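Local coordinates for probable uracil-DNA glycosylase (Acanthamoeba polyphaga mimivirus, PDB 5X55), which belongs to the uracil-DNA glycosylase superfamily and has an alpha/beta fold built round a four-stranded parallel sheet, at residues Leu103-Asn107 / Pro212-Pro216; Val185-Asp191 / Thr251-Ala257; Asn232-Lys236 / Ile366-Leu370; Val324-Ser330 / Val340-Asn346. All coordinates share one frame; numbering follows the deposited sequence.

Interaction 1 of 4, residues Leu103-Asn107 / Pro212-Pro216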
loop_
_atom_site.group_PDB
_atom_site.type_symbol
_atom_site.label_atom_id
_atom_site.label_comp_id
_atom_site.label_asym_id
_atom_site.label_seq_id
_atom_site.Cartn_x
_atom_site.Cartn_y
_atom_site.Cartn_z
ATOM N N LEU A 103 9.913 10.766 1.336
ATOM C CA LEU A 103 10.590 11.284 0.146
ATOM C C LEU A 103 12.032 10.781 0.137
ATOM O O LEU A 103 12.966 11.470 0.541
ATOM C CB LEU A 103 10.522 12.805 0.100
ATOM C CG LEU A 103 11.101 13.341 -1.205
ATOM C CD1 LEU A 103 10.162 12.983 -2.333
ATOM C CD2 LEU A 103 11.359 14.836 -1.153
ATOM N N ILE A 104 12.209 9.565 -0.374
ATOM C CA ILE A 104 13.444 8.804 -0.218
ATOM C C ILE A 104 14.311 8.935 -1.465
ATOM O O ILE A 104 13.819 8.830 -2.597
ATOM C CB ILE A 104 13.111 7.328 0.068
ATOM C CG1 ILE A 104 12.431 7.195 1.417
ATOM C CG2 ILE A 104 14.355 6.448 0.010
ATOM C CD1 ILE A 104 11.882 5.820 1.617
ATOM N N ASP A 105 15.609 9.122 -1.261
ATOM C CA ASP A 105 16.586 9.172 -2.344
ATOM C C ASP A 105 17.456 7.921 -2.278
ATOM O O ASP A 105 18.135 7.685 -1.267
ATOM C CB ASP A 105 17.435 10.436 -2.238
ATOM C CG ASP A 105 18.519 10.516 -3.302
ATOM O OD1 ASP A 105 18.471 9.783 -4.319
ATOM O OD2 ASP A 105 19.427 11.351 -3.120
ATOM N N ALA A 106 17.428 7.117 -3.348
ATOM C CA ALA A 106 18.236 5.893 -3.363
ATOM C C ALA A 106 19.733 6.192 -3.240
ATOM O O ALA A 106 20.476 5.386 -2.674
ATOM C CB ALA A 106 17.951 5.081 -4.625
ATOM N N ASN A 107 20.193 7.344 -3.745
ATOM C CA ASN A 107 21.594 7.729 -3.601
ATOM C C ASN A 107 21.952 8.191 -2.190
ATOM O O ASN A 107 23.136 8.377 -1.908
ATOM C CB ASN A 107 21.943 8.847 -4.579
ATOM C CG ASN A 107 21.779 8.433 -6.034
ATOM O OD1 ASN A 107 21.994 7.280 -6.400
ATOM N ND2 ASN A 107 21.387 9.380 -6.865
ATOM N N PRO A 212 11.705 4.700 -4.298
ATOM C CA PRO A 212 12.539 5.874 -4.007
ATOM C C PRO A 212 12.902 6.641 -5.261
ATOM O O PRO A 212 12.901 6.104 -6.376
ATOM C CB PRO A 212 13.793 5.273 -3.363
ATOM C CG PRO A 212 13.325 3.977 -2.783
ATOM C CD PRO A 212 12.315 3.464 -3.777
ATOM N N LEU A 213 13.221 7.919 -5.055
ATOM C CA LEU A 213 13.807 8.738 -6.109
ATOM C C LEU A 213 15.087 8.091 -6.632
ATOM O O LEU A 213 15.795 7.399 -5.900
ATOM C CB LEU A 213 14.125 10.135 -5.574
ATOM C CG LEU A 213 12.947 10.962 -5.064
ATOM C CD1 LEU A 213 13.453 12.147 -4.266
ATOM C CD2 LEU A 213 12.076 11.423 -6.215
ATOM N N ASN A 214 15.384 8.334 -7.910
ATOM C CA ASN A 214 16.573 7.798 -8.573
ATOM C C ASN A 214 16.569 6.270 -8.616
ATOM O O ASN A 214 17.628 5.636 -8.585
ATOM C CB ASN A 214 17.858 8.309 -7.913
ATOM C CG ASN A 214 18.056 9.794 -8.105
ATOM O OD1 ASN A 214 17.880 10.317 -9.208
ATOM N ND2 ASN A 214 18.417 10.489 -7.028
ATOM N N CYS A 215 15.382 5.670 -8.647
ATOM C CA CYS A 215 15.139 4.276 -9.007
ATOM C C CYS A 215 14.381 4.234 -10.324
ATOM O O CYS A 215 13.703 5.200 -10.693
ATOM C CB CYS A 215 14.303 3.533 -7.948
ATOM S SG CYS A 215 15.085 3.213 -6.351
ATOM N N PRO A 216 14.458 3.130 -11.058
ATOM C CA PRO A 216 13.601 2.993 -12.240
ATOM C C PRO A 216 12.129 3.025 -11.845
ATOM O O PRO A 216 11.744 2.532 -10.788
ATOM C CB PRO A 216 14.010 1.635 -12.822
ATOM C CG PRO A 216 15.410 1.406 -12.306
ATOM C CD PRO A 216 15.441 2.040 -10.941
#
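With CG swung away from the backbone N in Asp-105 (chi1 177°) and away from the carbonyl carbon in Asn-214 (chi1 -67°), the two polar ends meet, and ND2 of Asn-214 donates to OD1 of Asp-105 at 2.8 Å. The motif is an Asx turn set against a type II beta turn: OD1 of Asp-105 also accepts from N of Asn-107 at 3.0 Å, while Pro-212 to Cys-215 forms the second turn. The two donors reach OD1 from opposite faces of the carboxylate, whose plane is turned 59° from the Asn-214 amide; OD2 is bound by Asn-108. A single beta bridge, Asp-105 with Leu-213, ties the loops together through Leu-213 N to Ile-104 O at 2.7 Å and Ala-106 N to Leu-213 O at 3.0 Å. Thus the loop leaving helix 98-102 is fastened to the one leading into helix 219-230. On the buried side, CG2 of Ile-104 lies alongside the Pro-212 ring, 3.6 Å from its CB, and CB of Ala-106 touches SG of Cys-215 at 3.8 Å. Beyond the carboxylate, ND2 of Asn-107 comes within 3.2 Å of ND2 of Asn-214, two donors with no bond between them.

Interaction 2 of 4, residues Val185-Asp191 / Thr251-Ala257; sequences VVILGQD and TFMINSA
Val-185 and Thr-251 open a parallel pairing in which strands 185-189 and 251-255 run 4.6 Å apart at closest approach, their directions 19° from parallel. Phe-252 N donates to Val-185 O, Ile-187 N to Phe-252 O, and Gly-189 N to Ile-254 O at 2.7 Å. The rung between the last two, Ile-254 N to Ile-187 O, is weak at 3.3 Å, but Ile-187 O also accepts from the Ser-208 hydroxyl. Past the strands, N of Ser-256 and N of Ala-257 bind the carbonyls of Gly-189 and Gln-190. On one face, CG1 of Val-186 sits at the edge of the Phe-252 ring, 4.1 Å from CD2, and CG2 of Ile-254 lies over one face of that ring, toward its rim. With chi1 at 59°, Ile-254 holds CG1 between its backbone N and carbonyl carbon, where it lies 3.8 Å from CD2 of Leu-188. The other face carries Ile-187, whose CD1 touches CG2 of Thr-251 at 3.6 Å, and Asn-255, whose OD1 rests 3.3 Å from CA of Gly-189. The Ser-256 hydroxyl is bonded to His-298. The pair joins edge strand 251-255 to its inner neighbour 185-189 in the parallel sheet of an alpha/beta fold, and the GQDPY sequence characteristic of uracil-DNA glycosylases starts at Gly-189 and runs into the loop.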
loop_
_atom_site.group_PDB
_atom_site.type_symbol
_atom_site.label_atom_id
_atom_site.label_comp_id
_atom_site.label_asym_id
_atom_site.label_seq_id
_atom_site.Cartn_x
_atom_site.Cartn_y
_atom_site.Cartn_z
ATOM N N VAL A 185 -8.462 7.987 0.604
ATOM C CA VAL A 185 -8.470 6.967 -0.434
ATOM C C VAL A 185 -7.530 5.871 0.027
ATOM O O VAL A 185 -6.451 6.162 0.554
ATOM C CB VAL A 185 -8.010 7.531 -1.798
ATOM C CG1 VAL A 185 -8.129 6.476 -2.884
ATOM C CG2 VAL A 185 -8.784 8.777 -2.160
ATOM N N VAL A 186 -7.958 4.616 -0.126
ATOM C CA VAL A 186 -7.154 3.444 0.210
ATOM C C VAL A 186 -6.860 2.727 -1.097
ATOM O O VAL A 186 -7.793 2.289 -1.784
ATOM C CB VAL A 186 -7.885 2.510 1.186
ATOM C CG1 VAL A 186 -7.035 1.264 1.452
ATOM C CG2 VAL A 186 -8.245 3.243 2.484
ATOM N N ILE A 187 -5.579 2.630 -1.457
ATOM C CA ILE A 187 -5.139 1.907 -2.654
ATOM C C ILE A 187 -4.294 0.713 -2.212
ATOM O O ILE A 187 -3.145 0.873 -1.776
ATOM C CB ILE A 187 -4.357 2.800 -3.630
ATOM C CG1 ILE A 187 -5.081 4.137 -3.844
ATOM C CG2 ILE A 187 -4.153 2.064 -4.972
ATOM C CD1 ILE A 187 -4.559 4.937 -5.008
ATOM N N LEU A 188 -4.841 -0.484 -2.363
ATOM C CA LEU A 188 -4.133 -1.696 -1.973
ATOM C C LEU A 188 -3.203 -2.197 -3.071
ATOM O O LEU A 188 -3.604 -2.332 -4.231
ATOM C CB LEU A 188 -5.125 -2.782 -1.615
ATOM C CG LEU A 188 -5.741 -2.462 -0.267
ATOM C CD1 LEU A 188 -7.091 -3.130 -0.203
ATOM C CD2 LEU A 188 -4.804 -2.939 0.838
ATOM N N GLY A 189 -1.959 -2.457 -2.699
ATOM C CA GLY A 189 -1.110 -3.343 -3.459
ATOM C C GLY A 189 -1.169 -4.760 -2.891
ATOM O O GLY A 189 -1.830 -5.060 -1.891
ATOM N N GLN A 190 -0.471 -5.653 -3.558
ATOM C CA GLN A 190 -0.444 -7.031 -3.103
ATOM C C GLN A 190 0.833 -7.262 -2.308
ATOM O O GLN A 190 0.818 -7.141 -1.081
ATOM C CB GLN A 190 -0.556 -7.963 -4.296
ATOM C CG GLN A 190 -0.728 -9.416 -3.933
ATOM C CD GLN A 190 -0.954 -10.277 -5.176
ATOM O OE1 GLN A 190 -2.090 -10.554 -5.545
ATOM N NE2 GLN A 190 0.132 -10.704 -5.818
ATOM N N ASP A 191 1.948 -7.535 -2.983
ATOM C CA ASP A 191 3.223 -7.725 -2.303
ATOM C C ASP A 191 4.180 -6.556 -2.588
ATOM O O ASP A 191 4.038 -5.856 -3.599
ATOM C CB ASP A 191 3.855 -9.067 -2.731
ATOM C CG ASP A 191 2.935 -10.269 -2.447
ATOM O OD1 ASP A 191 2.389 -10.878 -3.402
ATOM O OD2 ASP A 191 2.729 -10.588 -1.251
ATOM N N THR A 251 -3.779 9.786 0.423
ATOM C CA THR A 251 -3.867 8.542 -0.332
ATOM C C THR A 251 -3.145 7.446 0.458
ATOM O O THR A 251 -1.911 7.432 0.536
ATOM C CB THR A 251 -3.287 8.701 -1.736
ATOM O OG1 THR A 251 -3.697 9.961 -2.281
ATOM C CG2 THR A 251 -3.822 7.589 -2.641
ATOM N N PHE A 252 -3.917 6.520 1.031
ATOM C CA PHE A 252 -3.391 5.477 1.921
ATOM C C PHE A 252 -3.004 4.270 1.071
ATOM O O PHE A 252 -3.801 3.365 0.828
ATOM C CB PHE A 252 -4.435 5.116 2.973
ATOM C CG PHE A 252 -3.941 4.209 4.078
ATOM C CD1 PHE A 252 -3.056 4.677 5.042
ATOM C CD2 PHE A 252 -4.423 2.914 4.195
ATOM C CE1 PHE A 252 -2.630 3.865 6.082
ATOM C CE2 PHE A 252 -3.999 2.088 5.239
ATOM C CZ PHE A 252 -3.095 2.570 6.186
ATOM N N MET A 253 -1.762 4.250 0.624
ATOM C CA MET A 253 -1.290 3.265 -0.345
ATOM C C MET A 253 -0.445 2.254 0.406
ATOM O O MET A 253 0.732 2.496 0.670
ATOM C CB MET A 253 -0.487 3.934 -1.458
ATOM C CG MET A 253 -1.193 5.118 -2.129
ATOM S SD MET A 253 -0.225 5.776 -3.517
ATOM C CE MET A 253 -0.394 4.392 -4.662
ATOM N N ILE A 254 -1.042 1.109 0.731
ATOM C CA ILE A 254 -0.359 0.036 1.439
ATOM C C ILE A 254 -0.411 -1.240 0.600
ATOM O O ILE A 254 -1.244 -1.398 -0.295
ATOM C CB ILE A 254 -0.981 -0.222 2.826
ATOM C CG1 ILE A 254 -2.459 -0.584 2.668
ATOM C CG2 ILE A 254 -0.827 0.980 3.728
ATOM C CD1 ILE A 254 -3.065 -1.222 3.889
ATOM N N ASN A 255 0.489 -2.165 0.924
ATOM C CA ASN A 255 0.481 -3.521 0.398
ATOM C C ASN A 255 -0.175 -4.456 1.416
ATOM O O ASN A 255 0.140 -4.394 2.606
ATOM C CB ASN A 255 1.906 -3.977 0.092
ATOM C CG ASN A 255 2.540 -3.210 -1.063
ATOM O OD1 ASN A 255 1.935 -3.067 -2.118
ATOM N ND2 ASN A 255 3.767 -2.732 -0.872
ATOM N N SER A 256 -1.083 -5.326 0.951
ATOM C CA SER A 256 -1.745 -6.241 1.877
ATOM C C SER A 256 -0.755 -7.210 2.532
ATOM O O SER A 256 -0.986 -7.668 3.657
ATOM C CB SER A 256 -2.841 -7.008 1.147
ATOM O OG SER A 256 -2.294 -7.734 0.060
ATOM N N ALA A 257 0.338 -7.542 1.848
ATOM C CA ALA A 257 1.479 -8.225 2.446
ATOM C C ALA A 257 2.554 -7.178 2.710
ATOM O O ALA A 257 3.146 -6.635 1.771
ATOM C CB ALA A 257 2.017 -9.328 1.538
#

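Interaction 3 of 4, residues Asn232-Lys236 / Ile366-Leu370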
loop_
_atom_site.group_PDB
_atom_site.type_symbol
_atom_site.label_atom_id
_atom_site.label_comp_id
_atom_site.label_asym_id
_atom_site.label_seq_id
_atom_site.Cartn_x
_atom_site.Cartn_y
_atom_site.Cartn_z
ATOM N N ASN A 232 -6.436 13.599 -18.233
ATOM C CA ASN A 232 -6.164 15.024 -18.077
ATOM C C ASN A 232 -5.892 15.408 -16.625
ATOM O O ASN A 232 -6.144 16.538 -16.220
ATOM C CB ASN A 232 -7.304 15.884 -18.654
ATOM C CG ASN A 232 -6.856 17.307 -18.961
ATOM O OD1 ASN A 232 -5.687 17.549 -19.271
ATOM N ND2 ASN A 232 -7.771 18.249 -18.851
ATOM N N HIS A 233 -5.387 14.483 -15.821
ATOM C CA HIS A 233 -5.012 14.798 -14.446
ATOM C C HIS A 233 -3.550 15.168 -14.326
ATOM O O HIS A 233 -3.108 15.560 -13.244
ATOM C CB HIS A 233 -5.316 13.604 -13.542
ATOM C CG HIS A 233 -6.742 13.160 -13.621
ATOM N ND1 HIS A 233 -7.789 13.941 -13.179
ATOM C CD2 HIS A 233 -7.295 12.033 -14.124
ATOM C CE1 HIS A 233 -8.926 13.305 -13.390
ATOM N NE2 HIS A 233 -8.655 12.143 -13.959
ATOM N N MET A 234 -2.813 15.074 -15.430
ATOM C CA MET A 234 -1.365 15.154 -15.512
ATOM C C MET A 234 -1.030 15.308 -16.985
ATOM O O MET A 234 -1.717 14.752 -17.844
ATOM C CB MET A 234 -0.727 13.889 -14.913
ATOM C CG MET A 234 0.754 13.688 -15.161
ATOM S SD MET A 234 1.339 12.199 -14.287
ATOM C CE MET A 234 1.110 12.761 -12.589
ATOM N N ARG A 235 -0.013 16.106 -17.279
ATOM C CA ARG A 235 0.351 16.328 -18.666
ATOM C C ARG A 235 1.618 15.618 -19.088
ATOM O O ARG A 235 1.778 15.343 -20.277
ATOM C CB ARG A 235 0.491 17.827 -18.954
ATOM C CG ARG A 235 -0.849 18.478 -19.095
ATOM C CD ARG A 235 -0.719 19.947 -19.166
ATOM N NE ARG A 235 -1.040 20.395 -20.509
ATOM C CZ ARG A 235 -2.242 20.805 -20.879
ATOM N NH1 ARG A 235 -3.252 20.820 -20.018
ATOM N NH2 ARG A 235 -2.436 21.179 -22.120
ATOM N N LYS A 236 2.507 15.299 -18.156
ATOM C CA LYS A 236 3.723 14.573 -18.487
ATOM C C LYS A 236 4.064 13.654 -17.324
ATOM O O LYS A 236 3.922 14.047 -16.168
ATOM C CB LYS A 236 4.881 15.534 -18.783
ATOM C CG LYS A 236 5.973 14.906 -19.608
ATOM C CD LYS A 236 6.702 15.948 -20.430
ATOM C CE LYS A 236 5.741 16.706 -21.351
ATOM N NZ LYS A 236 6.465 17.800 -22.088
ATOM N N ILE A 366 -7.638 16.005 -3.983
ATOM C CA ILE A 366 -6.261 15.538 -4.056
ATOM C C ILE A 366 -5.668 16.043 -5.365
ATOM O O ILE A 366 -6.252 15.833 -6.439
ATOM C CB ILE A 366 -6.169 14.007 -3.971
ATOM C CG1 ILE A 366 -6.555 13.513 -2.567
ATOM C CG2 ILE A 366 -4.771 13.571 -4.350
ATOM C CD1 ILE A 366 -6.601 11.988 -2.430
ATOM N N PHE A 367 -4.524 16.723 -5.272
ATOM C CA PHE A 367 -3.829 17.247 -6.447
ATOM C C PHE A 367 -2.831 16.202 -6.917
ATOM O O PHE A 367 -1.769 16.031 -6.318
ATOM C CB PHE A 367 -3.130 18.561 -6.124
ATOM C CG PHE A 367 -4.051 19.597 -5.630
ATOM C CD1 PHE A 367 -4.771 20.377 -6.523
ATOM C CD2 PHE A 367 -4.246 19.775 -4.265
ATOM C CE1 PHE A 367 -5.662 21.347 -6.064
ATOM C CE2 PHE A 367 -5.134 20.735 -3.796
ATOM C CZ PHE A 367 -5.846 21.527 -4.700
ATOM N N TRP A 368 -3.169 15.515 -8.002
ATOM C CA TRP A 368 -2.351 14.391 -8.449
ATOM C C TRP A 368 -1.077 14.835 -9.138
ATOM O O TRP A 368 -0.125 14.060 -9.198
ATOM C CB TRP A 368 -3.146 13.501 -9.402
ATOM C CG TRP A 368 -4.413 13.039 -8.785
ATOM C CD1 TRP A 368 -5.678 13.453 -9.079
ATOM C CD2 TRP A 368 -4.532 12.091 -7.732
ATOM N NE1 TRP A 368 -6.587 12.811 -8.274
ATOM C CE2 TRP A 368 -5.907 11.968 -7.432
ATOM C CE3 TRP A 368 -3.608 11.336 -7.004
ATOM C CZ2 TRP A 368 -6.381 11.106 -6.438
ATOM C CZ3 TRP A 368 -4.077 10.471 -6.020
ATOM C CH2 TRP A 368 -5.454 10.367 -5.746
ATOM N N ASP A 369 -1.037 16.048 -9.674
ATOM C CA ASP A 369 0.114 16.394 -10.493
ATOM C C ASP A 369 1.206 17.096 -9.694
ATOM O O ASP A 369 2.350 16.640 -9.722
ATOM C CB ASP A 369 -0.311 17.266 -11.676
ATOM C CG ASP A 369 0.650 17.155 -12.851
ATOM O OD1 ASP A 369 1.650 16.415 -12.734
ATOM O OD2 ASP A 369 0.403 17.812 -13.890
ATOM N N LEU A 370 0.866 18.176 -8.984
ATOM C CA LEU A 370 1.807 19.048 -8.230
ATOM C C LEU A 370 3.306 18.979 -8.567
ATOM O O LEU A 370 3.902 19.996 -8.947
ATOM C CB LEU A 370 1.674 18.798 -6.723
ATOM C CG LEU A 370 0.368 19.215 -6.063
ATOM C CD1 LEU A 370 0.521 19.280 -4.549
ATOM C CD2 LEU A 370 -0.126 20.531 -6.629
ATOM O OXT LEU A 370 3.972 17.946 -8.429
HETATM O O HOH W 1 2.795 17.303 -15.549
#
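The indole of Trp-368 turns its edge toward the face of the His-233 imidazole in an offset edge-to-face pair, with the imidazole and the five-membered ring centred 5.9 Å apart and their planes at 73°. Each ring is also fixed by its own nitrogen: NE2 of His-233 is hydrogen-bonded to Asp-349, and NE1 of Trp-368 to Asn-355 of helix 350-360. CG2 of Ile-366 lies over one face of the indole, 3.3 Å above its plane and near the rim. Beside this pair, Met-234 and Asp-369 pass at a slant. The methionine runs CG opposite its backbone N (chi1 168°) and then bends at chi3 (-66°), which turns the methyl back toward the carboxylate, CE 3.7 Å from OD1 of Asp-369. The same methyl lies 3.8 Å from O of Trp-368, a carbonyl that accepts from NE1 of Trp-246. These contacts join the C-terminal tail to the end of helix 219-230, which closes in a Schellman motif: Asn-232, at positive phi, is the C-prime residue, with His-233 N bonded to Leu-228 O and Asn-232 N to Ile-229 O. Just beyond that stop, O of His-233 packs against CB of Asp-369 at 3.6 Å, and OD2 of Asp-369 lies 3.6 Å from CA of Met-234. One water bridges the segments on the exposed side, donating to OD2 of Asp-369 at 3.0 Å and accepting a weak bond from N of Lys-236 at 3.3 Å.

Interaction 4 of 4, residues Val324-Ser330 / Val340-Asn346; sequences VSNTMTS and VTYPSFN
Val-324 meets Phe-345 and Asn-346 just outside a beta hairpin, strands 328-332 and 338-342, that its own segment enters at Met-328. Its carbonyl O accepts from N of Asn-346 at 3.1 Å, and CG2 comes to 3.9 Å from CD1 of Phe-345, the two side chains crossing at a slant. Ser-325 follows, its CB against the Asn-346 amide. At Asn-326 the carbonyl O receives a CA-H...O contact from Ser-344 and a hydrogen bond from the Ser-317 hydroxyl. Thr-327 brings CB to 3.8 Å from CG2 of Thr-341, next to the start of the strand pairing. Met-328 and Tyr-342 form an antiparallel hydrogen-bonded pair, Tyr-342 N to Met-328 O at 2.8 Å being matched by Met-328 N to Tyr-342 O at 2.9 Å. A bend at chi3 (91°) brings CE of Met-328 to 3.5 Å from CD2 of Tyr-342. Thr-329 and Thr-341, a non-hydrogen-bonded pair, emerge on the opposite, exposed face, their OG1 atoms 3.6 Å apart. Ser-330 and Val-340 again exchange two backbone bonds. The Ser-330 hydroxyl binds His-300, whose ring also meets Tyr-342 edge-to-face, which places the face bearing Met-328, Ser-330 and Tyr-342 against helix 297-303. On that face CB of Ser-330 rests 3.9 Å from CE2 of Tyr-342.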
loop_
_atom_site.group_PDB
_atom_site.type_symbol
_atom_site.label_atom_id
_atom_site.label_comp_id
_atom_site.label_asym_id
_atom_site.label_seq_id
_atom_site.Cartn_x
_atom_site.Cartn_y
_atom_site.Cartn_z
ATOM N N VAL A 324 -3.225 -4.654 -17.918
ATOM C CA VAL A 324 -3.642 -3.253 -17.938
ATOM C C VAL A 324 -4.749 -3.019 -18.966
ATOM O O VAL A 324 -5.676 -2.238 -18.724
ATOM C CB VAL A 324 -2.420 -2.339 -18.186
ATOM C CG1 VAL A 324 -1.701 -2.713 -19.510
ATOM C CG2 VAL A 324 -2.826 -0.853 -18.155
ATOM N N SER A 325 -4.692 -3.692 -20.116
ATOM C CA SER A 325 -5.657 -3.418 -21.178
ATOM C C SER A 325 -6.680 -4.529 -21.361
ATOM O O SER A 325 -7.434 -4.505 -22.344
ATOM C CB SER A 325 -4.947 -3.127 -22.509
ATOM O OG SER A 325 -3.943 -4.079 -22.794
ATOM N N ASN A 326 -6.744 -5.485 -20.438
ATOM C CA ASN A 326 -7.770 -6.514 -20.441
ATOM C C ASN A 326 -8.746 -6.285 -19.299
ATOM O O ASN A 326 -8.364 -5.800 -18.229
ATOM C CB ASN A 326 -7.147 -7.902 -20.297
ATOM C CG ASN A 326 -6.197 -8.220 -21.426
ATOM O OD1 ASN A 326 -6.444 -7.846 -22.576
ATOM N ND2 ASN A 326 -5.098 -8.903 -21.108
ATOM N N THR A 327 -10.009 -6.642 -19.535
ATOM C CA THR A 327 -10.962 -6.776 -18.438
ATOM C C THR A 327 -10.453 -7.796 -17.416
ATOM O O THR A 327 -9.527 -8.564 -17.664
ATOM C CB THR A 327 -12.331 -7.238 -18.935
ATOM O OG1 THR A 327 -12.226 -8.589 -19.407
ATOM C CG2 THR A 327 -12.839 -6.352 -20.039
ATOM N N MET A 328 -11.089 -7.810 -16.261
ATOM C CA MET A 328 -10.736 -8.741 -15.202
ATOM C C MET A 328 -11.990 -9.476 -14.769
ATOM O O MET A 328 -13.070 -8.886 -14.721
ATOM C CB MET A 328 -10.128 -8.017 -13.995
ATOM C CG MET A 328 -10.387 -8.716 -12.676
ATOM S SD MET A 328 -9.965 -7.714 -11.262
ATOM C CE MET A 328 -11.466 -6.839 -10.865
ATOM N N THR A 329 -11.848 -10.751 -14.438
ATOM C CA THR A 329 -12.938 -11.509 -13.845
ATOM C C THR A 329 -12.615 -11.785 -12.381
ATOM O O THR A 329 -11.516 -12.235 -12.052
ATOM C CB THR A 329 -13.184 -12.800 -14.625
ATOM O OG1 THR A 329 -13.629 -12.459 -15.944
ATOM C CG2 THR A 329 -14.260 -13.595 -13.973
ATOM N N SER A 330 -13.558 -11.482 -11.502
ATOM C CA SER A 330 -13.299 -11.563 -10.077
ATOM C C SER A 330 -14.535 -12.070 -9.354
ATOM O O SER A 330 -15.664 -11.687 -9.682
ATOM C CB SER A 330 -12.888 -10.200 -9.520
ATOM O OG SER A 330 -12.642 -10.272 -8.134
ATOM N N VAL A 340 -17.733 -11.908 -11.704
ATOM C CA VAL A 340 -18.193 -10.729 -12.424
ATOM C C VAL A 340 -17.014 -10.136 -13.192
ATOM O O VAL A 340 -15.856 -10.240 -12.774
ATOM C CB VAL A 340 -18.817 -9.704 -11.454
ATOM C CG1 VAL A 340 -19.202 -8.408 -12.172
ATOM C CG2 VAL A 340 -20.022 -10.328 -10.776
ATOM N N THR A 341 -17.314 -9.529 -14.334
ATOM C CA THR A 341 -16.308 -8.898 -15.173
ATOM C C THR A 341 -16.253 -7.408 -14.856
ATOM O O THR A 341 -17.288 -6.753 -14.745
ATOM C CB THR A 341 -16.618 -9.137 -16.651
ATOM O OG1 THR A 341 -16.551 -10.541 -16.908
ATOM C CG2 THR A 341 -15.593 -8.461 -17.528
ATOM N N TYR A 342 -15.042 -6.887 -14.683
ATOM C CA TYR A 342 -14.729 -5.496 -14.396
ATOM C C TYR A 342 -13.827 -4.958 -15.491
ATOM O O TYR A 342 -13.052 -5.717 -16.082
ATOM C CB TYR A 342 -14.046 -5.351 -13.029
ATOM C CG TYR A 342 -14.922 -5.892 -11.932
ATOM C CD1 TYR A 342 -15.844 -5.083 -11.295
ATOM C CD2 TYR A 342 -14.866 -7.235 -11.571
ATOM C CE1 TYR A 342 -16.669 -5.588 -10.302
ATOM C CE2 TYR A 342 -15.693 -7.750 -10.587
ATOM C CZ TYR A 342 -16.595 -6.922 -9.958
ATOM O OH TYR A 342 -17.426 -7.426 -8.980
ATOM N N PRO A 343 -13.919 -3.662 -15.792
ATOM C CA PRO A 343 -13.207 -3.113 -16.954
ATOM C C PRO A 343 -11.697 -3.124 -16.778
ATOM O O PRO A 343 -11.165 -3.282 -15.676
ATOM C CB PRO A 343 -13.734 -1.674 -17.045
ATOM C CG PRO A 343 -14.261 -1.365 -15.672
ATOM C CD PRO A 343 -14.814 -2.668 -15.164
ATOM N N SER A 344 -11.008 -2.950 -17.907
ATOM C CA SER A 344 -9.558 -2.849 -17.904
ATOM C C SER A 344 -9.096 -1.557 -17.230
ATOM O O SER A 344 -9.766 -0.521 -17.274
ATOM C CB SER A 344 -9.006 -2.897 -19.331
ATOM O OG SER A 344 -9.356 -1.736 -20.046
ATOM N N PHE A 345 -7.907 -1.631 -16.631
ATOM C CA PHE A 345 -7.352 -0.487 -15.924
ATOM C C PHE A 345 -7.301 0.749 -16.810
ATOM O O PHE A 345 -7.691 1.842 -16.383
ATOM C CB PHE A 345 -5.951 -0.819 -15.403
ATOM C CG PHE A 345 -5.296 0.336 -14.692
ATOM C CD1 PHE A 345 -4.551 1.286 -15.403
ATOM C CD2 PHE A 345 -5.479 0.507 -13.319
ATOM C CE1 PHE A 345 -3.977 2.365 -14.740
ATOM C CE2 PHE A 345 -4.915 1.581 -12.651
ATOM C CZ PHE A 345 -4.153 2.507 -13.358
ATOM N N ASN A 346 -6.806 0.606 -18.038
ATOM C CA ASN A 346 -6.557 1.797 -18.842
ATOM C C ASN A 346 -7.824 2.407 -19.434
ATOM O O ASN A 346 -7.733 3.450 -20.080
ATOM C CB ASN A 346 -5.527 1.518 -19.959
ATOM C CG ASN A 346 -5.986 0.474 -20.988
ATOM O OD1 ASN A 346 -7.102 -0.051 -20.940
ATOM N ND2 ASN A 346 -5.102 0.185 -21.943
#

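Overall arrangement
Interaction 2 lies at the core, about 2 Å from the chain centre, in the parallel sheet; the others sit 18 to 20 Å out. Interactions 2 and 3 touch where Thr-251 and Val-185 pack against Ile-366, so the C-terminal tail reaches back to the sheet. Helix 219-230 links the periphery: 212-216 of interaction 1 precedes it, 232-236 of interaction 3 follows it, and Val-324 and Phe-345 of interaction 4 pack on it. Along the chain interaction 2 crosses both 1 and 3, and interaction 4 is nested within the loop closed by 3. The centres of interactions 1 and 4 are about 31 Å apart. Together the contacts tie the loop after helix 98-102, the hairpin and the tail to the region of the sheet and helix 219-230.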